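Local coordinates for RagB/SusD domain protein (Flavobacterium johnsoniae, PDB 5J90) that binds chitin as a SusD-like lipoprotein, probably at the cell surface, for a polysaccharide utilization system that converts this recalcitrant polymer, at residues L238-D241 with D242-K245; G360-A363 with S364-R368; E431-E434 with A435-Y439. All coordinates share one frame; numbering follows the deposited sequence.

Interaction 1: residues L238-D241 with D242-K245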
loop_
_atom_site.group_PDB
_atom_site.type_symbol
_atom_site.label_atom_id
_atom_site.label_comp_id
_atom_site.label_asym_id
_atom_site.label_seq_id
_atom_site.Cartn_x
_atom_site.Cartn_y
_atom_site.Cartn_z
ATOM N N LEU A 238 -21.176 25.746 0.171
ATOM C CA LEU A 238 -20.624 27.087 -0.032
ATOM C C LEU A 238 -20.763 27.985 1.190
ATOM O O LEU A 238 -19.908 28.820 1.450
ATOM C CB LEU A 238 -21.294 27.782 -1.218
ATOM C CG LEU A 238 -20.971 27.258 -2.610
ATOM C CD1 LEU A 238 -21.659 28.150 -3.629
ATOM C CD2 LEU A 238 -19.472 27.251 -2.828
ATOM N N VAL A 239 -21.858 27.827 1.925
ATOM C CA VAL A 239 -22.114 28.671 3.084
ATOM C C VAL A 239 -22.361 27.782 4.285
ATOM O O VAL A 239 -22.650 26.585 4.133
ATOM C CB VAL A 239 -23.314 29.631 2.871
ATOM C CG1 VAL A 239 -23.038 30.583 1.708
ATOM C CG2 VAL A 239 -24.604 28.856 2.648
ATOM N N ASN A 240 -22.254 28.355 5.479
ATOM C CA ASN A 240 -22.307 27.548 6.684
ATOM C C ASN A 240 -23.643 26.839 6.911
ATOM O O ASN A 240 -23.671 25.767 7.517
ATOM C CB ASN A 240 -21.816 28.339 7.902
ATOM C CG ASN A 240 -20.323 28.594 7.840
ATOM O OD1 ASN A 240 -19.561 27.715 7.420
ATOM N ND2 ASN A 240 -19.891 29.786 8.228
ATOM N N ASP A 241 -24.735 27.393 6.390
ATOM C CA ASP A 241 -26.030 26.718 6.460
ATOM C C ASP A 241 -26.057 25.427 5.635
ATOM O O ASP A 241 -26.965 24.607 5.780
ATOM C CB ASP A 241 -27.167 27.644 6.008
ATOM C CG ASP A 241 -27.522 28.698 7.047
ATOM O OD1 ASP A 241 -27.065 28.587 8.202
ATOM O OD2 ASP A 241 -28.275 29.632 6.701
ATOM N N ASP A 242 -25.063 25.254 4.763
ATOM C CA ASP A 242 -24.953 24.029 3.964
ATOM C C ASP A 242 -24.328 22.868 4.741
ATOM O O ASP A 242 -24.353 21.720 4.268
ATOM C CB ASP A 242 -24.111 24.262 2.699
ATOM C CG ASP A 242 -24.724 25.267 1.740
ATOM O OD1 ASP A 242 -25.963 25.445 1.735
ATOM O OD2 ASP A 242 -23.932 25.846 0.962
ATOM N N SER A 243 -23.755 23.158 5.906
ATOM C CA SER A 243 -23.031 22.152 6.683
ATOM C C SER A 243 -23.925 20.985 7.088
ATOM O O SER A 243 -25.127 21.148 7.300
ATOM C CB SER A 243 -22.425 22.774 7.943
ATOM O OG SER A 243 -21.506 23.808 7.625
ATOM N N PHE A 244 -23.328 19.802 7.205
ATOM C CA PHE A 244 -24.052 18.623 7.666
ATOM C C PHE A 244 -23.881 18.485 9.170
ATOM O O PHE A 244 -22.760 18.395 9.684
ATOM C CB PHE A 244 -23.572 17.349 6.959
ATOM C CG PHE A 244 -24.432 16.160 7.250
ATOM C CD1 PHE A 244 -25.715 16.081 6.739
ATOM C CD2 PHE A 244 -23.973 15.133 8.061
ATOM C CE1 PHE A 244 -26.528 14.993 7.020
ATOM C CE2 PHE A 244 -24.788 14.045 8.346
ATOM C CZ PHE A 244 -26.062 13.982 7.823
ATOM N N LYS A 245 -25.005 18.488 9.877
ATOM C CA LYS A 245 -25.001 18.396 11.335
ATOM C C LYS A 245 -26.221 17.617 11.798
ATOM O O LYS A 245 -27.257 17.591 11.121
ATOM C CB LYS A 245 -25.001 19.791 11.972
ATOM C CG LYS A 245 -26.239 20.629 11.646
ATOM C CD LYS A 245 -26.126 22.026 12.250
ATOM C CE LYS A 245 -27.302 22.897 11.871
ATOM N NZ LYS A 245 -27.093 24.291 12.385
HETATM O O HOH W 1 -25.308 24.913 9.984
HETATM O O HOH W 2 -26.771 23.177 8.327
#
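Asp-242 folds its carboxylate back onto the backbone of Leu-238 and Val-239, in a short 3-10 turn that leads into strand 244-247. The turn lies in the loop after helix 219-231, at the surface of the SusD-like fold. CB of Asp-242 rests 3.1 Å from Val-239 O, the carbonyl that also accepts the backbone N of Asp-242 in the bond that closes the turn. CG has turned anti to its own carbonyl carbon (chi1 -63°), which carries the carboxylate back toward Val-239. There CG and OD2 pack against methyl CG2 of Val-239, OD2 the nearer, with OD1 a little further off. OD2 is also gripped twice. Leu-238 N donates to the anti lone pair of Asp-242 OD2 at 2.9 Å, in a nearly straight bond (169°). Val-239 N donates to Asp-242 OD2 at 3.0 Å from above the carboxylate plane. Two consecutive amides thus share one oxygen, an arrangement likely to stabilise its negative charge.

One step on, Asn-240 O is also held by two donors of one residue. Ser-243 OG donates to Asn-240 O at 2.9 Å, and Ser-243 N donates to it from the same face of the carbonyl plane. Ser-243 OG in turn accepts from Ala-332 N, which ties the turn to helix 332-344. Two waters bridge the turn. One molecule joins Asn-240 O to Lys-245 NZ, which also pairs with Glu-326 on the partner strand. A second water donates to Asp-241 O at 2.9 Å and to Ser-243 O at 2.8 Å.

Interaction 2: residues G360-A363 with S364-R368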
loop_
_atom_site.group_PDB
_atom_site.type_symbol
_atom_site.label_atom_id
_atom_site.label_comp_id
_atom_site.label_asym_id
_atom_site.label_seq_id
_atom_site.Cartn_x
_atom_site.Cartn_y
_atom_site.Cartn_z
ATOM N N GLY A 360 -11.944 29.131 2.809
ATOM C CA GLY A 360 -12.198 28.129 3.831
ATOM C C GLY A 360 -11.942 28.660 5.229
ATOM O O GLY A 360 -12.718 28.391 6.157
ATOM N N ILE A 361 -10.849 29.400 5.395
ATOM C CA ILE A 361 -10.536 30.003 6.692
ATOM C C ILE A 361 -11.641 30.979 7.107
ATOM O O ILE A 361 -12.127 30.925 8.241
ATOM C CB ILE A 361 -9.165 30.704 6.679
ATOM C CG1 ILE A 361 -8.056 29.699 6.342
ATOM C CG2 ILE A 361 -8.878 31.366 8.029
ATOM C CD1 ILE A 361 -6.715 30.353 6.051
ATOM N N LYS A 362 -12.053 31.845 6.186
ATOM C CA LYS A 362 -13.140 32.787 6.463
ATOM C C LYS A 362 -14.436 32.072 6.842
ATOM O O LYS A 362 -15.115 32.462 7.790
ATOM C CB LYS A 362 -13.380 33.705 5.266
ATOM C CG LYS A 362 -14.598 34.611 5.419
ATOM C CD LYS A 362 -14.872 35.401 4.142
ATOM C CE LYS A 362 -16.315 35.890 4.095
ATOM N NZ LYS A 362 -16.722 36.525 5.380
ATOM N N ALA A 363 -14.779 31.018 6.110
ATOM C CA ALA A 363 -15.982 30.250 6.418
ATOM C C ALA A 363 -15.943 29.717 7.850
ATOM O O ALA A 363 -16.945 29.793 8.577
ATOM C CB ALA A 363 -16.155 29.099 5.430
ATOM N N SER A 364 -14.800 29.177 8.257
ATOM C CA SER A 364 -14.653 28.648 9.605
ATOM C C SER A 364 -14.735 29.749 10.675
ATOM O O SER A 364 -15.406 29.570 11.693
ATOM C CB SER A 364 -13.345 27.857 9.732
ATOM O OG SER A 364 -13.194 27.350 11.045
ATOM N N PHE A 365 -14.045 30.867 10.451
ATOM C CA PHE A 365 -14.125 31.999 11.380
ATOM C C PHE A 365 -15.575 32.448 11.531
ATOM O O PHE A 365 -16.045 32.674 12.658
ATOM C CB PHE A 365 -13.260 33.172 10.903
ATOM C CG PHE A 365 -11.850 33.170 11.442
ATOM C CD1 PHE A 365 -10.999 32.085 11.244
ATOM C CD2 PHE A 365 -11.355 34.280 12.116
ATOM C CE1 PHE A 365 -9.698 32.102 11.728
ATOM C CE2 PHE A 365 -10.059 34.302 12.600
ATOM C CZ PHE A 365 -9.224 33.213 12.403
ATOM N N ASP A 366 -16.292 32.576 10.416
ATOM C CA ASP A 366 -17.696 32.968 10.463
ATOM C C ASP A 366 -18.529 31.938 11.218
ATOM O O ASP A 366 -19.401 32.295 12.022
ATOM C CB ASP A 366 -18.255 33.161 9.053
ATOM C CG ASP A 366 -17.683 34.380 8.354
ATOM O OD1 ASP A 366 -17.085 35.249 9.028
ATOM O OD2 ASP A 366 -17.849 34.470 7.121
ATOM N N GLN A 367 -18.255 30.658 10.971
ATOM C CA GLN A 367 -19.002 29.591 11.614
ATOM C C GLN A 367 -18.854 29.651 13.133
ATOM O O GLN A 367 -19.817 29.383 13.871
ATOM C CB GLN A 367 -18.545 28.228 11.092
ATOM C CG GLN A 367 -19.448 27.108 11.542
ATOM C CD GLN A 367 -19.099 25.774 10.925
ATOM O OE1 GLN A 367 -17.929 25.470 10.664
ATOM N NE2 GLN A 367 -20.116 24.959 10.700
ATOM N N ARG A 368 -17.663 30.017 13.593
ATOM C CA ARG A 368 -17.377 30.056 15.026
ATOM C C ARG A 368 -17.667 31.423 15.652
ATOM O O ARG A 368 -17.514 31.594 16.856
ATOM C CB ARG A 368 -15.923 29.650 15.293
ATOM C CG ARG A 368 -15.498 28.353 14.617
ATOM C CD ARG A 368 -16.372 27.176 15.008
ATOM N NE ARG A 368 -15.807 25.938 14.475
ATOM C CZ ARG A 368 -16.143 24.724 14.881
ATOM N NH1 ARG A 368 -17.052 24.560 15.836
ATOM N NH2 ARG A 368 -15.557 23.669 14.337
#
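The C-terminal part of helix 353-368 carries this contact, an alpha-helical i to i+4 arrangement with an apolar pair and an ion pair on different flanks. The helix belongs to the largely helical SusD-like fold. On the buried flank Ile-361 and Phe-365 lie side by side and point the same way. CG2 of Ile-361 does the touching, 3.9 Å from ring atom CE1 of Phe-365 and equally close to CD1. This branch stands anti to the backbone N of Ile-361, on the side of the next turn. CD1 of Phe-365 also sits 3.4 Å from Ile-361 O. Tyr-376 of helix 373-378 meets both side chains, its ring inclined to that of Phe-365. With an alanine at Phe-365, methyl CG2 of Ile-361 and the ring of Tyr-376 would probably lose their shared partner, and a gap would open between the two helices.

The solvent side is polar. Lys-362 runs extended as far as CE and then bends at its last torsion (chi4 48°), which brings NZ back over Asp-366. The salt bridge is 2.9 Å from Lys-362 NZ to Asp-366 OD2 and uses the syn lone pair of that oxygen. CG and CE of the lysine also pass close to OD2. Beneath the pair, Asp-366 N donates to Lys-362 O. Ser-364 turns its hydroxyl to Arg-282, outside the helix. Further along, Gln-367 N donates to Ala-363 O at 2.9 Å, with an N-H...O angle of 150°.

Interaction 3: residues E431-E434 with A435-Y439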
loop_
_atom_site.group_PDB
_atom_site.type_symbol
_atom_site.label_atom_id
_atom_site.label_comp_id
_atom_site.label_asym_id
_atom_site.label_seq_id
_atom_site.Cartn_x
_atom_site.Cartn_y
_atom_site.Cartn_z
ATOM N N GLU A 431 -14.342 16.904 15.437
ATOM C CA GLU A 431 -14.636 15.642 14.742
ATOM C C GLU A 431 -13.356 14.873 14.346
ATOM O O GLU A 431 -12.841 14.979 13.229
ATOM C CB GLU A 431 -15.543 15.905 13.534
ATOM C CG GLU A 431 -16.430 14.727 13.140
ATOM C CD GLU A 431 -15.626 13.493 12.764
ATOM O OE1 GLU A 431 -15.190 13.390 11.593
ATOM O OE2 GLU A 431 -15.410 12.632 13.641
ATOM N N GLY A 432 -12.860 14.082 15.283
ATOM C CA GLY A 432 -11.555 13.470 15.139
ATOM C C GLY A 432 -11.401 12.430 14.047
ATOM O O GLY A 432 -10.289 12.228 13.570
ATOM N N GLN A 433 -12.485 11.778 13.642
ATOM C CA GLN A 433 -12.376 10.705 12.657
ATOM C C GLN A 433 -11.882 11.211 11.299
ATOM O O GLN A 433 -10.943 10.650 10.736
ATOM C CB GLN A 433 -13.708 9.960 12.535
ATOM C CG GLN A 433 -13.731 8.854 11.476
ATOM C CD GLN A 433 -12.827 7.670 11.799
ATOM O OE1 GLN A 433 -12.469 7.418 12.959
ATOM N NE2 GLN A 433 -12.458 6.930 10.763
ATOM N N GLU A 434 -12.479 12.280 10.787
ATOM C CA GLU A 434 -12.030 12.814 9.512
ATOM C C GLU A 434 -10.595 13.327 9.616
ATOM O O GLU A 434 -9.800 13.141 8.706
ATOM C CB GLU A 434 -12.972 13.913 9.035
ATOM C CG GLU A 434 -12.638 14.447 7.639
ATOM C CD GLU A 434 -12.580 13.368 6.569
ATOM O OE1 GLU A 434 -13.200 12.294 6.728
ATOM O OE2 GLU A 434 -11.916 13.599 5.537
ATOM N N ALA A 435 -10.256 13.970 10.732
ATOM C CA ALA A 435 -8.898 14.474 10.923
ATOM C C ALA A 435 -7.870 13.348 10.937
ATOM O O ALA A 435 -6.779 13.495 10.379
ATOM C CB ALA A 435 -8.807 15.307 12.217
ATOM N N TRP A 436 -8.211 12.231 11.583
ATOM C CA TRP A 436 -7.338 11.046 11.606
ATOM C C TRP A 436 -7.154 10.469 10.200
ATOM O O TRP A 436 -6.037 10.108 9.807
ATOM C CB TRP A 436 -7.902 9.986 12.570
ATOM C CG TRP A 436 -7.150 8.677 12.632
ATOM C CD1 TRP A 436 -5.799 8.501 12.772
ATOM C CD2 TRP A 436 -7.725 7.367 12.591
ATOM N NE1 TRP A 436 -5.498 7.152 12.801
ATOM C CE2 TRP A 436 -6.666 6.439 12.699
ATOM C CE3 TRP A 436 -9.038 6.888 12.479
ATOM C CZ2 TRP A 436 -6.882 5.057 12.676
ATOM C CZ3 TRP A 436 -9.254 5.517 12.467
ATOM C CH2 TRP A 436 -8.179 4.619 12.567
ATOM N N SER A 437 -8.234 10.388 9.433
ATOM C CA SER A 437 -8.111 9.908 8.055
ATOM C C SER A 437 -7.244 10.837 7.196
ATOM O O SER A 437 -6.368 10.377 6.462
ATOM C CB SER A 437 -9.495 9.702 7.443
ATOM O OG SER A 437 -10.164 8.671 8.148
ATOM N N ASP A 438 -7.470 12.146 7.298
ATOM C CA ASP A 438 -6.663 13.109 6.550
ATOM C C ASP A 438 -5.196 13.077 6.979
ATOM O O ASP A 438 -4.295 13.228 6.142
ATOM C CB ASP A 438 -7.239 14.511 6.751
ATOM C CG ASP A 438 -7.543 15.234 5.454
ATOM O OD1 ASP A 438 -7.571 14.627 4.357
ATOM O OD2 ASP A 438 -7.760 16.456 5.549
ATOM N N TYR A 439 -4.937 12.865 8.270
ATOM C CA TYR A 439 -3.572 12.785 8.769
ATOM C C TYR A 439 -2.884 11.542 8.217
ATOM O O TYR A 439 -1.719 11.583 7.816
ATOM C CB TYR A 439 -3.521 12.763 10.303
ATOM C CG TYR A 439 -2.119 12.508 10.803
ATOM C CD1 TYR A 439 -1.192 13.538 10.895
ATOM C CD2 TYR A 439 -1.706 11.220 11.142
ATOM C CE1 TYR A 439 0.103 13.300 11.330
ATOM C CE2 TYR A 439 -0.417 10.973 11.576
ATOM C CZ TYR A 439 0.483 12.016 11.669
ATOM O OH TYR A 439 1.769 11.772 12.112
HETATM O O HOH W 3 -12.959 8.464 8.126
#
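Gln-433 and Trp-436 meet in the first turns of helix 432-442, an N-capped helix near the centre of the SusD-like fold. The glutamine amide comes to the edge of the indole, Gln-433 OE1 lying 3.5 Å from CE3 of Trp-436. The two planes stand 79° apart. A bend at chi2 (67°) turns the amide toward the indole. Gln-433 NE2 donates to a water at 3.1 Å, and the same water is hydrogen-bonded to Ser-437 OG at 2.8 Å.

Outside this first shell, Ser-57 bonds to OE1 of Gln-433, while the indole NE1 is held by Val-465 O. Trp-60 and the cation of Arg-440 also meet the indole.

Glu-431 is the N-cap residue of the helix. It folds its carboxylate over the first turn and accepts two backbone amides. Glu-434 N reaches Glu-431 OE1 at 3.0 Å, on the syn side but tilted out of the carboxylate plane. Gln-433 N reaches Glu-431 OE2 from above that plane. Gln-53 also bonds to OE2 of Glu-431, which positions the cap. Past the cap, Trp-436 N donates to Gly-432 O, and Asp-438 N to Glu-434 O at 2.9 Å with an N-H...O angle of 168°.

The three contacts come in series along the chain, all within the SusD-like fold. Interactions 1 and 2 are neighbours, with centres about 11 Å apart. They touch where Asn-240 ND2 lies 3.0 Å from Ala-363 O, a probable hydrogen bond that ties the turn before strand 244-247 to helix 353-368. Interaction 3 stands apart, its centre about 19 Å from each of the others and without touching either. It lies about 4 Å from the centre of the chain, whereas the centres of interactions 1 and 2 lie about 16 and about 18 Å from it. Helix 413-428 packs against both 360-368 and 431-439. The set thus runs from a surface turn to the buried core of this mostly helical protein.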